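Local atomic coordinates of chromosome segregation protein smc (Pyrococcus furiosus, PDB entry 3KTA), a protein that is probably required for chromosome condensation and partitioning, its two terminal regions joining into an ABC-type ATPase domain that binds and hydrolyses ATP. Residues 122-126 / 127-131. Sequence-based numbering, arbitrary orientation.
Sequences VITLR and DVMMA
The carbonyl oxygen of Arg126 accepts two backbone N-H groups from the helix that follows it. Met129 N lies 2.9 Å from Arg126 O but rises 59° out of the carbonyl plane, whereas Met130 N, 3.1 Å from Arg126 O, stands nearly in line with the C=O bond. Arg126 thus occupies the N-cap position of the short helix 127-130. Just ahead of it, Thr124 OG1 accepts from Arg126 N at 2.9 Å (N-H...O 162°), closing an ST turn; the same hydroxyl is hydrogen-bonded to Asp96. This turn leads from strand 119-123 into the helix, within the C-terminal part of the SMC ATPase head, where the side chain of Leu125 lies about 6 Å from the bound bis(adenosine)-5'-pentaphosphate. The backbone brings CB of selenomethionine Met129 to 3.5 Å from Thr124 OG1. With CG anti to the backbone N (chi1 175°), the chain leans back over the turn, Met129 CG meeting Thr124 CG2 at 3.8 Å. Val122 CG1 is 4.1 Å from the same Met129 CG. Arg126 NE stands 5.5 Å from Asp127 OD1, too far for direct contact, and a water at the guanidinium edge, in its plane, joins the two. The terminal nitrogens of Arg126 turn elsewhere, NH2 to a salt bridge with Asp101 and NH1 to the carbonyl of Leu99.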
loop_
_atom_site.group_PDB
_atom_site.type_symbol
_atom_site.label_atom_id
_atom_site.label_comp_id
_atom_site.label_asym_id
_atom_site.label_seq_id
_atom_site.Cartn_x
_atom_site.Cartn_y
_atom_site.Cartn_z
ATOM N N VAL B 122 0.667 -5.493 5.011
ATOM C CA VAL B 122 1.788 -4.721 5.523
ATOM C C VAL B 122 3.033 -5.594 5.588
ATOM O O VAL B 122 3.038 -6.608 6.269
ATOM C CB VAL B 122 1.473 -4.212 6.958
ATOM C CG1 VAL B 122 2.660 -3.431 7.530
ATOM C CG2 VAL B 122 0.210 -3.346 6.969
ATOM N N ILE B 123 4.082 -5.193 4.872
ATOM C CA ILE B 123 5.368 -5.863 4.974
ATOM C C ILE B 123 6.181 -5.189 6.062
ATOM O O ILE B 123 6.288 -3.963 6.072
ATOM C CB ILE B 123 6.143 -5.750 3.669
ATOM C CG1 ILE B 123 5.392 -6.468 2.539
ATOM C CG2 ILE B 123 7.552 -6.331 3.859
ATOM C CD1 ILE B 123 5.854 -6.083 1.132
ATOM N N THR B 124 6.732 -5.972 6.987
ATOM C CA THR B 124 7.395 -5.381 8.161
ATOM C C THR B 124 8.412 -6.321 8.798
ATOM O O THR B 124 8.275 -7.545 8.720
ATOM C CB THR B 124 6.358 -4.957 9.225
ATOM O OG1 THR B 124 7.023 -4.335 10.338
ATOM C CG2 THR B 124 5.562 -6.161 9.724
ATOM N N LEU B 125 9.444 -5.727 9.405
ATOM C CA LEU B 125 10.441 -6.468 10.176
ATOM C C LEU B 125 10.241 -6.192 11.668
ATOM O O LEU B 125 11.030 -6.656 12.505
ATOM C CB LEU B 125 11.857 -6.036 9.772
ATOM C CG LEU B 125 12.289 -6.320 8.335
ATOM C CD1 LEU B 125 13.771 -6.032 8.171
ATOM C CD2 LEU B 125 11.953 -7.751 7.955
ATOM N N ARG B 126 9.181 -5.458 12.004
ATOM C CA ARG B 126 8.983 -4.981 13.378
ATOM C C ARG B 126 7.933 -5.778 14.150
ATOM O O ARG B 126 6.730 -5.786 13.805
ATOM C CB ARG B 126 8.596 -3.499 13.394
ATOM C CG ARG B 126 9.566 -2.604 12.636
ATOM C CD ARG B 126 10.912 -2.473 13.382
ATOM N NE ARG B 126 10.746 -1.689 14.598
ATOM C CZ ARG B 126 10.731 -0.357 14.638
ATOM N NH1 ARG B 126 10.887 0.351 13.526
ATOM N NH2 ARG B 126 10.552 0.270 15.796
ATOM N N ASP B 127 8.378 -6.422 15.230
ATOM C CA ASP B 127 7.463 -7.143 16.098
ATOM C C ASP B 127 6.257 -6.328 16.561
ATOM O O ASP B 127 5.141 -6.841 16.569
ATOM C CB ASP B 127 8.203 -7.777 17.292
ATOM C CG ASP B 127 9.099 -6.791 18.046
ATOM O OD1 ASP B 127 8.906 -5.560 17.980
ATOM O OD2 ASP B 127 10.016 -7.274 18.742
ATOM N N VAL B 128 6.465 -5.062 16.938
ATOM C CA VAL B 128 5.372 -4.253 17.461
ATOM C C VAL B 128 4.381 -3.864 16.364
ATOM O O VAL B 128 3.263 -3.463 16.668
ATOM C CB VAL B 128 5.870 -3.000 18.214
ATOM C CG1 VAL B 128 6.651 -3.418 19.432
ATOM C CG2 VAL B 128 6.747 -2.160 17.333
HETATM N N MSE B 129 4.799 -3.980 15.103
HETATM C CA MSE B 129 3.874 -3.798 13.989
HETATM C C MSE B 129 3.031 -5.044 13.735
HETATM O O MSE B 129 1.830 -4.910 13.462
HETATM C CB MSE B 129 4.616 -3.424 12.692
HETATM C CG MSE B 129 3.700 -3.338 11.448
HETATM SE SE MSE B 129 2.391 -1.892 11.519
HETATM C CE MSE B 129 3.505 -0.532 10.703
HETATM N N MSE B 130 3.684 -6.216 13.819
HETATM C CA MSE B 130 3.175 -7.560 13.461
HETATM C C MSE B 130 2.182 -8.154 14.469
HETATM O O MSE B 130 1.299 -8.932 14.104
HETATM C CB MSE B 130 4.392 -8.564 13.249
HETATM C CG MSE B 130 4.754 -9.727 14.390
HETATM SE SE MSE B 130 5.756 -11.082 13.435
HETATM C CE MSE B 130 4.451 -11.397 12.032
ATOM N N ALA B 131 2.350 -7.796 15.736
ATOM C CA ALA B 131 1.858 -8.626 16.838
ATOM C C ALA B 131 0.362 -8.914 16.820
ATOM O O ALA B 131 -0.065 -10.016 17.197
ATOM C CB ALA B 131 2.257 -7.998 18.171
HETATM O O HOH W 1 11.217 -6.759 15.291
HETATM O O HOH W 2 10.070 -3.376 16.901
#